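Local coordinates for Non-structural polyprotein (Sindbis virus, PDB 4GUA), which is a precursor fragment spanning nsP2 and nsP3, whose cysteine protease probably cleaves the viral polyprotein into the replication proteins, at residues V180-E185 with K193-I198; V225-G230 with G263-K268. All coordinates share one frame; numbering follows the deposited sequence.

Contact 1 of 2, residues V180-E185 with K193-I198. With SO4 (sulfate ion), chain Q.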
# COMPACT_ATOMS: atom_id res chain seq x y z
N VAL A 180 17.38 15.01 -17.61
CA VAL A 180 16.38 13.97 -17.39
C VAL A 180 16.57 12.78 -18.33
O VAL A 180 16.76 12.94 -19.53
CB VAL A 180 14.96 14.52 -17.63
CG1 VAL A 180 13.91 13.47 -17.29
CG2 VAL A 180 14.75 15.78 -16.83
N LEU A 181 16.51 11.57 -17.76
CA LEU A 181 16.52 10.35 -18.56
C LEU A 181 15.10 10.00 -18.93
O LEU A 181 14.23 9.94 -18.07
CB LEU A 181 17.15 9.21 -17.77
CG LEU A 181 17.18 7.84 -18.44
CD1 LEU A 181 17.94 7.89 -19.75
CD2 LEU A 181 17.82 6.84 -17.50
N VAL A 182 14.83 9.78 -20.21
CA VAL A 182 13.47 9.55 -20.65
C VAL A 182 13.34 8.23 -21.39
O VAL A 182 14.01 7.99 -22.39
CB VAL A 182 12.98 10.71 -21.55
CG1 VAL A 182 11.80 10.28 -22.42
CG2 VAL A 182 12.61 11.93 -20.70
N VAL A 183 12.49 7.35 -20.88
CA VAL A 183 12.14 6.12 -21.57
C VAL A 183 10.73 6.30 -22.13
O VAL A 183 9.77 6.39 -21.38
CB VAL A 183 12.16 4.92 -20.61
CG1 VAL A 183 11.86 3.64 -21.36
CG2 VAL A 183 13.51 4.83 -19.90
N SER A 184 10.61 6.38 -23.45
CA SER A 184 9.33 6.72 -24.08
C SER A 184 9.28 6.16 -25.50
O SER A 184 10.32 6.00 -26.13
CB SER A 184 9.17 8.25 -24.10
OG SER A 184 7.96 8.66 -24.72
N GLU A 185 8.09 5.85 -26.00
CA GLU A 185 7.97 5.41 -27.39
C GLU A 185 7.93 6.57 -28.39
O GLU A 185 8.23 6.40 -29.58
CB GLU A 185 6.74 4.53 -27.59
CG GLU A 185 6.58 4.08 -29.03
CD GLU A 185 5.75 2.83 -29.20
OE1 GLU A 185 5.67 2.01 -28.25
OE2 GLU A 185 5.17 2.67 -30.29
N LYS A 193 15.02 21.42 -20.71
CA LYS A 193 15.68 20.27 -20.09
C LYS A 193 16.74 19.68 -21.03
O LYS A 193 16.69 19.87 -22.24
CB LYS A 193 14.65 19.17 -19.82
CG LYS A 193 13.42 19.59 -19.06
CD LYS A 193 13.65 19.62 -17.56
CE LYS A 193 12.34 19.83 -16.84
NZ LYS A 193 12.51 19.97 -15.38
N ARG A 194 17.69 18.95 -20.45
CA ARG A 194 18.58 18.11 -21.25
C ARG A 194 18.05 16.68 -21.20
O ARG A 194 17.97 16.08 -20.13
CB ARG A 194 20.02 18.18 -20.72
CG ARG A 194 21.06 17.98 -21.81
CD ARG A 194 22.50 18.12 -21.28
NE ARG A 194 22.85 19.45 -20.75
CZ ARG A 194 22.64 20.64 -21.33
NH1 ARG A 194 22.11 20.76 -22.54
NH2 ARG A 194 23.00 21.74 -20.69
N ILE A 195 17.66 16.16 -22.36
CA ILE A 195 17.00 14.86 -22.44
C ILE A 195 17.82 13.75 -23.08
O ILE A 195 18.20 13.83 -24.25
CB ILE A 195 15.71 14.93 -23.26
CG1 ILE A 195 14.72 15.90 -22.61
CG2 ILE A 195 15.09 13.54 -23.39
CD1 ILE A 195 13.38 15.91 -23.30
N GLU A 196 18.08 12.70 -22.32
CA GLU A 196 18.55 11.45 -22.89
C GLU A 196 17.32 10.60 -23.16
O GLU A 196 16.53 10.34 -22.26
CB GLU A 196 19.52 10.75 -21.94
CG GLU A 196 20.08 9.45 -22.50
CD GLU A 196 21.01 9.67 -23.67
OE1 GLU A 196 21.25 10.84 -24.04
OE2 GLU A 196 21.48 8.67 -24.25
N TRP A 197 17.15 10.17 -24.40
CA TRP A 197 15.93 9.47 -24.79
C TRP A 197 16.15 8.00 -25.12
O TRP A 197 16.80 7.67 -26.11
CB TRP A 197 15.31 10.17 -26.00
CG TRP A 197 14.07 9.51 -26.47
CD1 TRP A 197 13.22 8.72 -25.74
CD2 TRP A 197 13.52 9.55 -27.79
NE1 TRP A 197 12.19 8.28 -26.52
CE2 TRP A 197 12.35 8.78 -27.79
CE3 TRP A 197 13.91 10.18 -28.98
CZ2 TRP A 197 11.56 8.61 -28.93
CZ3 TRP A 197 13.13 10.02 -30.11
CH2 TRP A 197 11.96 9.24 -30.08
N ILE A 198 15.59 7.12 -24.30
CA ILE A 198 15.57 5.70 -24.60
C ILE A 198 14.21 5.30 -25.17
O ILE A 198 13.17 5.63 -24.60
CB ILE A 198 15.82 4.86 -23.33
CG1 ILE A 198 17.22 5.11 -22.79
CG2 ILE A 198 15.64 3.39 -23.62
CD1 ILE A 198 17.46 4.46 -21.47
S SO4 Q . 13.50 23.30 -15.14
O1 SO4 Q . 12.88 24.26 -14.22
O2 SO4 Q . 14.02 22.17 -14.37
O3 SO4 Q . 12.50 22.87 -16.11
O4 SO4 Q . 14.63 23.90 -15.86
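Residues Val180-Val183 and Arg194-Ile198 pair as neighbouring parallel strands in the seven-stranded mixed sheet whose 3-2-1-4-5-7-6 strand order marks a Rossmann-like methyltransferase fold. The strands run 21° apart and are joined by a short connection without helix or strand. Their backbones interlock in the staggered pattern of parallel strands: Val180 N and Val182 N give to Arg194 O and Glu196 O, Val180 O and Val182 O take Glu196 N and Ile198 N, and Ser184 N continues the series to Ile198 O beyond the end of its strand. Leu181, Val183, Glu196 and Ile198 share one face. Here Leu181 CD1 sits 3.8 Å from Glu196 CG and 3.9 Å from Ile198 CD1, while the Glu196 carboxylate leads outward to a salt bridge with Lys208. Val183 and Ile198 lie side by side, CG2 to CB 4.1 Å. The other face carries Val180, Val182, Ile195 and Trp197. Ile195 CG2 meets Val182 CB, and Val182 CG1 reaches Trp197 CD1 at 3.9 Å. At the start of the pairing Lys193 CD rests 4.1 Å from Val180 CG2, and its NZ donates to sulfate O2 (2.9 Å), more weakly to O3, and to the carbonyls of Leu172 and His177. The CG of Trp197 is anti to its backbone N (chi1 179°), and the indole presents its edge to the first strand, with Val182 O in the ring plane. Its NE1 donates to Ser184 O at 3.0 Å; the oxygen lies close to the indole plane, whereas NE1 stands 45° out of the Ser184 carbonyl plane.

Contact 2 of 2, residues V225-G230 with G263-K268; sequences VFINIG and GTLVVK
The phenyl ring of Phe226 meets Val266 edge-on: CG1 of the valine lies near the ring plane, 3.4 Å from CD1, and its CB lies in that plane too. Tyr306, from the adjoining antiparallel strand 305-312, meets the ring with planes about 30° apart, and Phe171 and Leu172 of helix 169-172 also touch it. The second flat group, the amide of Asn228, is fixed from outside, OD1 accepting from Tyr306 OH and ND2 bonding to Ser184 OG. Between strands 224-227 and 263-269 the chain passes through helix 237-257, a beta-alpha-beta crossover of the Rossmann-like fold, and the nearly parallel strands (7° apart) are tied by four backbone bonds, Val225 N to Thr264 O, Val266 N to Val225 O, Ile227 N to Val266 O and Lys268 N to Ile227 O. On the face away from Phe226, Leu265 CD1 touches both Val225 CG1 (3.8 Å) and Ile227 CG1 (4.0 Å). Val267 CG2 adds a contact to Ile227 CB at 3.9 Å, and the crossover helix covers this layer through Leu248, Leu251 and Ala255. Lys268 starts out extended, then bends at chi3 (-68°), which carries CE to within 3.3 Å of Asn228 OD1. Its NZ makes weak hydrogen bonds to both Asn228 O and OD1, each 3.3 Å long, and a salt bridge to Glu304.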
# COMPACT_ATOMS: atom_id res chain seq x y z
N VAL A 225 14.34 10.43 -13.52
CA VAL A 225 14.06 9.44 -14.55
C VAL A 225 12.56 9.43 -14.81
O VAL A 225 11.78 9.44 -13.88
CB VAL A 225 14.49 8.02 -14.12
CG1 VAL A 225 14.11 7.01 -15.18
CG2 VAL A 225 15.98 7.99 -13.84
N PHE A 226 12.17 9.42 -16.08
CA PHE A 226 10.77 9.52 -16.46
C PHE A 226 10.45 8.35 -17.40
O PHE A 226 10.91 8.32 -18.54
CB PHE A 226 10.54 10.87 -17.14
CG PHE A 226 9.14 11.07 -17.65
CD1 PHE A 226 8.09 11.24 -16.77
CD2 PHE A 226 8.88 11.11 -19.01
CE1 PHE A 226 6.79 11.42 -17.23
CE2 PHE A 226 7.59 11.29 -19.48
CZ PHE A 226 6.55 11.45 -18.59
N ILE A 227 9.68 7.39 -16.91
CA ILE A 227 9.28 6.23 -17.69
C ILE A 227 7.90 6.51 -18.25
O ILE A 227 6.92 6.58 -17.51
CB ILE A 227 9.19 4.95 -16.81
CG1 ILE A 227 10.41 4.80 -15.91
CG2 ILE A 227 8.98 3.72 -17.68
CD1 ILE A 227 11.70 4.71 -16.67
N ASN A 228 7.82 6.69 -19.56
CA ASN A 228 6.58 7.02 -20.24
C ASN A 228 5.88 5.84 -20.90
O ASN A 228 4.91 6.03 -21.63
CB ASN A 228 6.82 8.14 -21.25
CG ASN A 228 5.58 8.93 -21.56
OD1 ASN A 228 4.62 8.93 -20.79
ND2 ASN A 228 5.59 9.62 -22.69
N ILE A 229 6.40 4.63 -20.69
CA ILE A 229 5.90 3.44 -21.37
C ILE A 229 4.55 2.98 -20.83
O ILE A 229 4.38 2.74 -19.62
CB ILE A 229 6.88 2.27 -21.22
CG1 ILE A 229 8.26 2.64 -21.76
CG2 ILE A 229 6.35 1.06 -21.95
CD1 ILE A 229 8.31 2.90 -23.25
N GLY A 230 3.58 2.85 -21.74
CA GLY A 230 2.24 2.42 -21.40
C GLY A 230 1.92 1.00 -21.82
O GLY A 230 2.73 0.35 -22.49
N GLY A 263 17.27 11.20 -5.70
CA GLY A 263 16.66 11.39 -7.00
C GLY A 263 15.17 11.10 -7.03
O GLY A 263 14.59 10.64 -6.04
N THR A 264 14.55 11.39 -8.17
CA THR A 264 13.11 11.21 -8.33
C THR A 264 12.80 10.37 -9.56
O THR A 264 13.39 10.55 -10.63
CB THR A 264 12.41 12.58 -8.45
OG1 THR A 264 12.38 13.20 -7.16
CG2 THR A 264 10.98 12.43 -8.97
N LEU A 265 11.88 9.43 -9.39
CA LEU A 265 11.41 8.56 -10.46
C LEU A 265 9.93 8.78 -10.73
O LEU A 265 9.11 8.56 -9.87
CB LEU A 265 11.64 7.10 -10.08
CG LEU A 265 11.03 6.05 -11.00
CD1 LEU A 265 11.72 6.04 -12.35
CD2 LEU A 265 11.14 4.70 -10.35
N VAL A 266 9.61 9.26 -11.92
CA VAL A 266 8.23 9.37 -12.37
C VAL A 266 7.96 8.22 -13.32
O VAL A 266 8.70 8.03 -14.27
CB VAL A 266 8.00 10.71 -13.09
CG1 VAL A 266 6.60 10.79 -13.71
CG2 VAL A 266 8.24 11.88 -12.14
N VAL A 267 6.94 7.40 -13.06
CA VAL A 267 6.68 6.24 -13.91
C VAL A 267 5.19 6.09 -14.20
O VAL A 267 4.36 6.09 -13.29
CB VAL A 267 7.21 4.93 -13.27
CG1 VAL A 267 6.82 4.84 -11.80
CG2 VAL A 267 6.70 3.71 -14.03
N LYS A 268 4.86 5.94 -15.47
CA LYS A 268 3.46 5.84 -15.87
C LYS A 268 2.84 4.52 -15.38
O LYS A 268 3.42 3.44 -15.51
CB LYS A 268 3.34 5.95 -17.40
CG LYS A 268 1.97 5.56 -17.92
CD LYS A 268 1.87 5.70 -19.43
CE LYS A 268 1.94 7.15 -19.88
NZ LYS A 268 1.81 7.24 -21.36

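Contact 1 closes along the chain before contact 2 opens, and their centres lie 10 Å apart in one sheet. Strands 179-183 and 224-227 are neighbours, so the two pairs form four consecutive parallel strands, ordered 194-199, 179-183, 224-227, 263-269. The seam is bridged by probable hydrogen bonds from Phe226 N to Leu181 O and from Asn228 N to Val183 O, with Val183 CG2 packed 3.7 Å from Ile227 CD1. The short parallel strand 208-209 continues the sheet beyond contact 1; antiparallel strands 305-312 and 288-294 complete it beyond contact 2. The sheet is consistent with the methyltransferase-like domain that follows the protease in nsP2, separate from the zinc site of the nsP3 region.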